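Local coordinates for sortase family protein (Streptococcus agalactiae, PDB 4D7W) that probably catalyses the transpeptidation that links pilin subunits into the type 2B pilus of Group B Streptococcus, as a class C sortase, at residues A[9-14]-A[55-60]; A[28-33]-A[48-53]; A[33-38]-A[102-107]. All coordinates share one frame; numbering follows the deposited sequence.

Contact 1: residues A[9-14]-A[55-60]; sequences QDRVTH and LAIDKT
R11 and V12, on the N-terminal helix 3-13 that packs outside the sortase beta-barrel, meet I57 and D58 in the loop running from helix 45-52 into strand 62-68. The apolar part centres on the end of I57. Its CD1 lies 3.7 Å from R11 CG and, with the two side chains crossing at about a right angle, 3.8 Å from V12 CG2. I23 of helix 17-31, M15 and L138 also touch I57, so I57 is packed between helix 3-13, helix 17-31 and the loop residues M15 and L138. R11 leaves the helix with CG anti to its N and then bends at chi2 (106°), which carries the guanidinium past I57 to the loop backbone. There I57 O receives two weak bonds, from R11 NE at 3.2 Å and from R11 NH2 at 3.3 Å; both are strongly bent, the first at 129°. D58 lays its CB over one face of the guanidinium, offset toward the rim. Its carboxylate turns away, leaving R11 NE and D58 OD2 4.8 Å apart, so any attraction between the charges acts at a distance. Instead D58 closes an Asx turn: OD1 accepts T60 N at 2.9 Å from above the carboxylate plane, and from the same face it takes the T60 hydroxyl, with OG1 to OD1 at 2.7 Å.

Contact 2: residues A[28-33]-A[48-53]; sequences KEYNKQ and RLDYNS
Y30 and D50 both set CG anti to the backbone N (chi1 -177° and -175°), and these torsions send each side chain toward the facing helix, where the two slide past each other in opposite directions. D50 OD2 reaches the edge of the Y30 ring close to its plane, 3.5 Å from CD1 and 3.7 Å from CE1. Ring and carboxylate are steeply inclined to each other, by 69°, and the negative oxygen meets the hydrogen-bearing rim, an arrangement likely to be mildly attractive. The other carboxylate oxygen, D50 OD1, accepts a hydrogen bond from Q54 NE2. Further along, the Y30 hydroxyl abuts the start of the Y51 side chain, OH lying 3.7 Å from CB and 3.8 Å from the ring carbon CD1. These contacts join the C-terminal part of helix 17-31 to helix 45-52, two N-terminal helices lying against the sortase beta-barrel, and M43 and L98 add to the packing on Y30. Y51 itself runs on into the barrel side: its OH is hydrogen-bonded to H92 ND1 and G80 N, and its ring meets H79 edge-to-face. One face of the Y30 ring is covered by Q33, whose NE2 sits 3.5 Å above the ring centre. The same nitrogen donates to Y30 O at 3.1 Å, which holds the amide over the ring; Q33 N reaches that carbonyl from the opposite face of its plane. N31 OD1 lies in the ring plane at the edge while accepting from L98 N.

Contact 3: residues A[33-38]-A[102-107]; sequences QFKTSG and GDSTHS
S104, K35 and F34 carry this contact, in which the short helix 34-37 rests on the turn that opens strand 105-115 of the sortase beta-barrel. S104 gives the largest share of the buried surface. Its backbone adopts a left-handed conformation, just ahead of the point where T105 makes backbone hydrogen bonds with K166 and Y168, at the entry to the parallel strand 167-175. K35 lies alongside it: with CG anti to N (chi1 -167°) and an extended chain beyond, its methylenes pass over the serine, CG coming 3.7 Å from S104 OG and CB 3.9 Å from S104 CB. The hydroxyl under this aliphatic run is well occupied. S104 OG donates to D103 OD2 at 2.8 Å, from well above the carboxylate plane, and is also hydrogen-bonded to G165 N. K35 NZ lies 4.6 Å from D103 OD2, beyond a salt bridge, so any attraction is probably diffuse. F34 joins through its first carbon: CB is 3.9 Å from S104 O, whereas chi1 of -68° swings the ring away from the strand to pack on S97, with Q33 CG over one of its faces. A water bridges the two backbones. It accepts a weak bond from K35 N at 3.0 Å and is placed to donate to S104 O at 2.8 Å, although its protons have other acceptors within reach. Within the turn, T105 OG1 donates to G102 O at 2.7 Å, approaching tilted from the carbonyl plane.

In the fold
All three contacts involve the helical N-terminal region: helices 3-13, 17-31, 34-37 and 45-52. Contacts 2 and 3 are neighbours, their centres 11 Å apart: they share Q33, between helix 17-31 and helix 34-37, and they touch where N31 O packs 3.7 Å from T105 CG2. Contact 1 lies about 18 Å from contact 2 and 25 Å from contact 3, centre to centre. Segments 48-53 and 55-60 adjoin in the sequence, with no other touch between contacts 1 and 2. Contact 3 includes the start of strand 105-115, which pairs with strand 167-175; judged by the sortase family pattern, these two strands probably carry the catalytic histidine and cysteine.

Contact 1: residues A[9-14]-A[55-60]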
loop_
_atom_site.group_PDB
_atom_site.type_symbol
_atom_site.label_atom_id
_atom_site.label_comp_id
_atom_site.label_asym_id
_atom_site.label_seq_id
_atom_site.Cartn_x
_atom_site.Cartn_y
_atom_site.Cartn_z
ATOM N N GLN A 9 0.725 -15.753 5.977
ATOM C CA GLN A 9 -0.126 -15.998 7.139
ATOM C C GLN A 9 0.483 -17.059 8.044
ATOM O O GLN A 9 0.581 -16.870 9.257
ATOM C CB GLN A 9 -1.526 -16.433 6.710
ATOM C CG GLN A 9 -2.350 -15.342 6.054
ATOM C CD GLN A 9 -3.697 -15.855 5.561
ATOM O OE1 GLN A 9 -3.890 -17.054 5.378
ATOM N NE2 GLN A 9 -4.631 -14.940 5.340
ATOM N N ASP A 10 0.889 -18.175 7.442
ATOM C CA ASP A 10 1.450 -19.285 8.194
ATOM C C ASP A 10 2.702 -18.869 8.961
ATOM O O ASP A 10 2.928 -19.303 10.086
ATOM C CB ASP A 10 1.755 -20.461 7.255
ATOM C CG ASP A 10 0.492 -21.141 6.762
ATOM O OD1 ASP A 10 -0.598 -20.778 7.257
ATOM O OD2 ASP A 10 0.581 -22.045 5.909
ATOM N N ARG A 11 3.509 -18.013 8.356
ATOM C CA ARG A 11 4.716 -17.550 9.010
ATOM C C ARG A 11 4.369 -16.690 10.223
ATOM O O ARG A 11 4.910 -16.875 11.311
ATOM C CB ARG A 11 5.565 -16.760 8.037
ATOM C CG ARG A 11 6.901 -16.389 8.582
ATOM C CD ARG A 11 7.945 -17.239 7.933
ATOM N NE ARG A 11 9.269 -16.661 8.092
ATOM C CZ ARG A 11 10.371 -17.207 7.601
ATOM N NH1 ARG A 11 10.295 -18.349 6.931
ATOM N NH2 ARG A 11 11.544 -16.617 7.785
ATOM N N VAL A 12 3.450 -15.758 10.026
ATOM C CA VAL A 12 3.013 -14.899 11.113
ATOM C C VAL A 12 2.444 -15.705 12.285
ATOM O O VAL A 12 2.610 -15.311 13.436
ATOM C CB VAL A 12 1.972 -13.875 10.624
ATOM C CG1 VAL A 12 1.452 -13.031 11.782
ATOM C CG2 VAL A 12 2.581 -12.975 9.573
ATOM N N THR A 13 1.808 -16.843 12.002
ATOM C CA THR A 13 1.215 -17.659 13.058
ATOM C C THR A 13 2.229 -18.050 14.141
ATOM O O THR A 13 1.884 -18.147 15.312
ATOM C CB THR A 13 0.580 -18.940 12.477
ATOM O OG1 THR A 13 -0.581 -18.586 11.713
ATOM C CG2 THR A 13 0.159 -19.874 13.582
ATOM N N HIS A 14 3.484 -18.247 13.756
ATOM C CA HIS A 14 4.479 -18.770 14.686
ATOM C C HIS A 14 5.419 -17.711 15.242
ATOM O O HIS A 14 6.389 -18.030 15.927
ATOM C CB HIS A 14 5.273 -19.873 13.999
ATOM C CG HIS A 14 4.406 -20.966 13.469
ATOM N ND1 HIS A 14 3.663 -21.787 14.293
ATOM C CD2 HIS A 14 4.124 -21.348 12.200
ATOM C CE1 HIS A 14 2.983 -22.647 13.554
ATOM N NE2 HIS A 14 3.248 -22.404 12.282
ATOM N N LEU A 55 8.709 -4.042 8.124
ATOM C CA LEU A 55 7.584 -4.956 7.891
ATOM C C LEU A 55 8.019 -6.212 7.131
ATOM O O LEU A 55 7.273 -6.746 6.316
ATOM C CB LEU A 55 6.457 -4.235 7.128
ATOM C CG LEU A 55 5.872 -3.053 7.904
ATOM C CD1 LEU A 55 4.740 -2.401 7.110
ATOM C CD2 LEU A 55 5.383 -3.539 9.242
ATOM N N ALA A 56 9.238 -6.666 7.384
ATOM C CA ALA A 56 9.785 -7.802 6.659
ATOM C C ALA A 56 9.889 -8.991 7.590
ATOM O O ALA A 56 10.512 -8.883 8.646
ATOM C CB ALA A 56 11.165 -7.454 6.067
ATOM N N ILE A 57 9.272 -10.117 7.226
ATOM C CA ILE A 57 9.398 -11.326 8.049
ATOM C C ILE A 57 10.102 -12.464 7.311
ATOM O O ILE A 57 10.209 -13.575 7.839
ATOM C CB ILE A 57 8.042 -11.845 8.524
ATOM C CG1 ILE A 57 7.258 -12.420 7.345
ATOM C CG2 ILE A 57 7.259 -10.740 9.246
ATOM C CD1 ILE A 57 5.884 -12.931 7.750
ATOM N N ASP A 58 10.565 -12.187 6.094
ATOM C CA ASP A 58 11.342 -13.146 5.309
ATOM C C ASP A 58 12.002 -12.373 4.189
ATOM O O ASP A 58 11.942 -11.158 4.176
ATOM C CB ASP A 58 10.467 -14.294 4.769
ATOM C CG ASP A 58 9.269 -13.809 3.935
ATOM O OD1 ASP A 58 9.376 -12.792 3.215
ATOM O OD2 ASP A 58 8.206 -14.463 4.002
ATOM N N LYS A 59 12.613 -13.062 3.237
ATOM C CA LYS A 59 13.338 -12.354 2.185
ATOM C C LYS A 59 12.514 -12.034 0.925
ATOM O O LYS A 59 13.069 -11.592 -0.083
ATOM C CB LYS A 59 14.575 -13.160 1.784
ATOM C CG LYS A 59 15.655 -13.185 2.861
ATOM C CD LYS A 59 17.013 -13.513 2.268
ATOM C CE LYS A 59 18.123 -13.223 3.262
ATOM N NZ LYS A 59 19.423 -12.914 2.586
ATOM N N THR A 60 11.203 -12.237 0.987
ATOM C CA THR A 60 10.358 -12.111 -0.200
ATOM C C THR A 60 9.917 -10.677 -0.516
ATOM O O THR A 60 9.468 -10.405 -1.618
ATOM C CB THR A 60 9.091 -12.962 -0.066
ATOM O OG1 THR A 60 8.179 -12.318 0.825
ATOM C CG2 THR A 60 9.423 -14.330 0.493
#

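Contact 2: residues A[28-33]-A[48-53]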
loop_
_atom_site.group_PDB
_atom_site.type_symbol
_atom_site.label_atom_id
_atom_site.label_comp_id
_atom_site.label_asym_id
_atom_site.label_seq_id
_atom_site.Cartn_x
_atom_site.Cartn_y
_atom_site.Cartn_z
ATOM N N LYS A 28 6.266 1.948 13.060
ATOM C CA LYS A 28 5.697 3.187 13.574
ATOM C C LYS A 28 6.750 4.272 13.666
ATOM O O LYS A 28 6.515 5.421 13.302
ATOM C CB LYS A 28 5.054 2.956 14.936
ATOM C CG LYS A 28 3.846 2.055 14.878
ATOM C CD LYS A 28 3.161 2.036 16.232
ATOM C CE LYS A 28 1.907 1.211 16.189
ATOM N NZ LYS A 28 1.302 1.196 17.555
ATOM N N GLU A 29 7.918 3.911 14.168
ATOM C CA GLU A 29 9.007 4.860 14.254
ATOM C C GLU A 29 9.340 5.372 12.854
ATOM O O GLU A 29 9.505 6.567 12.638
ATOM C CB GLU A 29 10.227 4.214 14.897
ATOM C CG GLU A 29 11.231 5.201 15.380
ATOM C CD GLU A 29 10.710 6.019 16.546
ATOM O OE1 GLU A 29 9.675 5.636 17.143
ATOM O OE2 GLU A 29 11.340 7.045 16.866
ATOM N N TYR A 30 9.433 4.449 11.905
ATOM C CA TYR A 30 9.696 4.804 10.516
ATOM C C TYR A 30 8.688 5.827 9.994
ATOM O O TYR A 30 9.067 6.865 9.461
ATOM C CB TYR A 30 9.670 3.554 9.657
ATOM C CG TYR A 30 9.998 3.781 8.194
ATOM C CD1 TYR A 30 11.315 3.703 7.733
ATOM C CD2 TYR A 30 8.991 4.033 7.268
ATOM C CE1 TYR A 30 11.620 3.879 6.394
ATOM C CE2 TYR A 30 9.280 4.214 5.923
ATOM C CZ TYR A 30 10.599 4.135 5.491
ATOM O OH TYR A 30 10.884 4.318 4.158
ATOM N N ASN A 31 7.402 5.542 10.165
ATOM C CA ASN A 31 6.361 6.423 9.636
ATOM C C ASN A 31 6.284 7.786 10.334
ATOM O O ASN A 31 5.576 8.692 9.882
ATOM C CB ASN A 31 5.006 5.725 9.726
ATOM C CG ASN A 31 4.634 5.008 8.448
ATOM O OD1 ASN A 31 5.459 4.853 7.550
ATOM N ND2 ASN A 31 3.392 4.546 8.367
ATOM N N LYS A 32 6.993 7.934 11.445
ATOM C CA LYS A 32 7.021 9.222 12.147
ATOM C C LYS A 32 7.764 10.286 11.355
ATOM O O LYS A 32 7.511 11.471 11.524
ATOM C CB LYS A 32 7.681 9.083 13.527
ATOM C CG LYS A 32 6.741 8.626 14.608
ATOM C CD LYS A 32 7.433 8.645 15.960
ATOM C CE LYS A 32 6.504 8.164 17.052
ATOM N NZ LYS A 32 6.132 6.740 16.845
ATOM N N GLN A 33 8.686 9.868 10.496
ATOM C CA GLN A 33 9.534 10.833 9.805
ATOM C C GLN A 33 8.780 11.705 8.807
ATOM O O GLN A 33 9.197 12.824 8.521
ATOM C CB GLN A 33 10.669 10.118 9.074
ATOM C CG GLN A 33 10.256 9.469 7.771
ATOM C CD GLN A 33 11.374 8.628 7.190
ATOM O OE1 GLN A 33 12.289 9.157 6.556
ATOM N NE2 GLN A 33 11.323 7.312 7.422
ATOM N N ARG A 48 16.829 3.412 1.504
ATOM C CA ARG A 48 16.220 2.283 0.825
ATOM C C ARG A 48 16.479 0.984 1.599
ATOM O O ARG A 48 15.586 0.145 1.714
ATOM C CB ARG A 48 16.734 2.168 -0.608
ATOM C CG ARG A 48 16.195 0.949 -1.355
ATOM C CD ARG A 48 16.483 1.045 -2.864
ATOM N NE ARG A 48 15.889 2.260 -3.411
ATOM C CZ ARG A 48 16.581 3.340 -3.761
ATOM N NH1 ARG A 48 17.908 3.344 -3.646
ATOM N NH2 ARG A 48 15.949 4.408 -4.243
ATOM N N LEU A 49 17.691 0.832 2.132
ATOM C CA LEU A 49 18.019 -0.300 3.008
ATOM C C LEU A 49 17.147 -0.333 4.263
ATOM O O LEU A 49 16.696 -1.394 4.681
ATOM C CB LEU A 49 19.498 -0.257 3.426
ATOM C CG LEU A 49 20.578 -0.834 2.500
ATOM C CD1 LEU A 49 20.330 -0.453 1.039
ATOM C CD2 LEU A 49 21.964 -0.372 2.935
ATOM N N ASP A 50 16.941 0.823 4.888
ATOM C CA ASP A 50 16.061 0.888 6.047
ATOM C C ASP A 50 14.651 0.442 5.656
ATOM O O ASP A 50 14.016 -0.377 6.330
ATOM C CB ASP A 50 16.014 2.305 6.624
ATOM C CG ASP A 50 15.193 2.382 7.921
ATOM O OD1 ASP A 50 15.019 1.335 8.598
ATOM O OD2 ASP A 50 14.730 3.495 8.271
ATOM N N TYR A 51 14.165 1.001 4.556
ATOM C CA TYR A 51 12.842 0.664 4.032
ATOM C C TYR A 51 12.677 -0.845 3.828
ATOM O O TYR A 51 11.699 -1.428 4.280
ATOM C CB TYR A 51 12.608 1.420 2.728
ATOM C CG TYR A 51 11.406 0.960 1.921
ATOM C CD1 TYR A 51 10.123 1.075 2.428
ATOM C CD2 TYR A 51 11.556 0.441 0.647
ATOM C CE1 TYR A 51 9.014 0.670 1.697
ATOM C CE2 TYR A 51 10.438 0.025 -0.100
ATOM C CZ TYR A 51 9.181 0.147 0.433
ATOM O OH TYR A 51 8.072 -0.257 -0.282
ATOM N N ASN A 52 13.640 -1.489 3.175
ATOM C CA ASN A 52 13.516 -2.918 2.911
ATOM C C ASN A 52 13.455 -3.777 4.172
ATOM O O ASN A 52 12.926 -4.891 4.144
ATOM C CB ASN A 52 14.663 -3.397 2.018
ATOM C CG ASN A 52 14.507 -2.927 0.588
ATOM O OD1 ASN A 52 13.395 -2.647 0.135
ATOM N ND2 ASN A 52 15.616 -2.843 -0.136
ATOM N N SER A 53 13.981 -3.259 5.275
ATOM C CA SER A 53 13.943 -3.980 6.542
ATOM C C SER A 53 12.628 -3.777 7.281
ATOM O O SER A 53 12.398 -4.416 8.309
ATOM C CB SER A 53 15.089 -3.528 7.449
ATOM O OG SER A 53 14.826 -2.226 7.963
#

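Contact 3: residues A[33-38]-A[102-107]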
loop_
_atom_site.group_PDB
_atom_site.type_symbol
_atom_site.label_atom_id
_atom_site.label_comp_id
_atom_site.label_asym_id
_atom_site.label_seq_id
_atom_site.Cartn_x
_atom_site.Cartn_y
_atom_site.Cartn_z
ATOM N N GLN A 33 8.686 9.868 10.496
ATOM C CA GLN A 33 9.534 10.833 9.805
ATOM C C GLN A 33 8.780 11.705 8.807
ATOM O O GLN A 33 9.197 12.824 8.521
ATOM C CB GLN A 33 10.669 10.118 9.074
ATOM C CG GLN A 33 10.256 9.469 7.771
ATOM C CD GLN A 33 11.374 8.628 7.190
ATOM O OE1 GLN A 33 12.289 9.157 6.556
ATOM N NE2 GLN A 33 11.323 7.312 7.422
ATOM N N PHE A 34 7.678 11.199 8.267
ATOM C CA PHE A 34 7.037 11.874 7.128
ATOM C C PHE A 34 6.442 13.239 7.481
ATOM O O PHE A 34 6.360 14.122 6.622
ATOM C CB PHE A 34 5.989 10.956 6.519
ATOM C CG PHE A 34 6.597 9.768 5.846
ATOM C CD1 PHE A 34 7.064 9.864 4.545
ATOM C CD2 PHE A 34 6.783 8.581 6.542
ATOM C CE1 PHE A 34 7.670 8.772 3.929
ATOM C CE2 PHE A 34 7.399 7.493 5.936
ATOM C CZ PHE A 34 7.841 7.592 4.632
ATOM N N LYS A 35 6.073 13.427 8.745
ATOM C CA LYS A 35 5.524 14.705 9.184
ATOM C C LYS A 35 6.508 15.836 8.886
ATOM O O LYS A 35 6.101 16.916 8.462
ATOM C CB LYS A 35 5.183 14.675 10.676
ATOM C CG LYS A 35 4.322 15.853 11.121
ATOM C CD LYS A 35 3.977 15.785 12.605
ATOM C CE LYS A 35 3.161 17.003 13.024
ATOM N NZ LYS A 35 2.832 17.007 14.479
ATOM N N THR A 36 7.802 15.584 9.078
ATOM C CA THR A 36 8.802 16.601 8.770
ATOM C C THR A 36 9.377 16.461 7.353
ATOM O O THR A 36 9.647 17.461 6.693
ATOM C CB THR A 36 9.961 16.576 9.779
ATOM O OG1 THR A 36 10.492 15.252 9.859
ATOM C CG2 THR A 36 9.486 17.016 11.163
ATOM N N SER A 37 9.541 15.230 6.875
ATOM C CA SER A 37 10.257 15.003 5.619
ATOM C C SER A 37 9.385 15.131 4.375
ATOM O O SER A 37 9.880 15.450 3.294
ATOM C CB SER A 37 10.914 13.620 5.630
ATOM O OG SER A 37 9.980 12.598 5.318
ATOM N N GLY A 38 8.091 14.878 4.513
ATOM C CA GLY A 38 7.231 14.782 3.346
ATOM C C GLY A 38 7.545 13.497 2.596
ATOM O O GLY A 38 8.264 12.625 3.104
ATOM N N GLY A 102 -0.899 5.874 10.618
ATOM C CA GLY A 102 -0.377 6.663 11.718
ATOM C C GLY A 102 -0.698 8.117 11.416
ATOM O O GLY A 102 -1.092 8.443 10.307
ATOM N N ASP A 103 -0.544 8.992 12.394
ATOM C CA ASP A 103 -0.766 10.411 12.172
ATOM C C ASP A 103 0.211 10.978 11.131
ATOM O O ASP A 103 1.400 10.626 11.128
ATOM C CB ASP A 103 -0.627 11.165 13.494
ATOM C CG ASP A 103 -0.687 12.667 13.318
ATOM O OD1 ASP A 103 -1.813 13.207 13.225
ATOM O OD2 ASP A 103 0.390 13.308 13.279
ATOM N N SER A 104 -0.289 11.856 10.261
ATOM C CA SER A 104 0.547 12.531 9.273
ATOM C C SER A 104 1.262 11.526 8.358
ATOM O O SER A 104 2.487 11.581 8.210
ATOM C CB SER A 104 1.581 13.416 9.982
ATOM O OG SER A 104 0.957 14.443 10.730
ATOM N N THR A 105 0.507 10.598 7.770
ATOM C CA THR A 105 1.093 9.592 6.880
ATOM C C THR A 105 0.296 9.510 5.592
ATOM O O THR A 105 -0.867 9.888 5.546
ATOM C CB THR A 105 1.156 8.194 7.536
ATOM O OG1 THR A 105 -0.164 7.755 7.885
ATOM C CG2 THR A 105 2.038 8.221 8.800
ATOM N N HIS A 106 0.936 9.046 4.529
ATOM C CA HIS A 106 0.230 8.818 3.277
ATOM C C HIS A 106 0.947 7.684 2.579
ATOM O O HIS A 106 2.078 7.833 2.132
ATOM C CB HIS A 106 0.185 10.079 2.402
ATOM C CG HIS A 106 -0.718 9.948 1.205
ATOM N ND1 HIS A 106 -1.036 11.012 0.388
ATOM C CD2 HIS A 106 -1.366 8.873 0.692
ATOM C CE1 HIS A 106 -1.835 10.597 -0.584
ATOM N NE2 HIS A 106 -2.043 9.301 -0.427
ATOM N N SER A 107 0.296 6.531 2.573
ATOM C CA SER A 107 0.815 5.335 1.942
ATOM C C SER A 107 0.243 5.230 0.528
ATOM O O SER A 107 -0.949 5.468 0.320
ATOM C CB SER A 107 0.432 4.104 2.768
ATOM O OG SER A 107 1.118 2.955 2.305
HETATM O O HOH W 1 4.540 11.238 10.089
#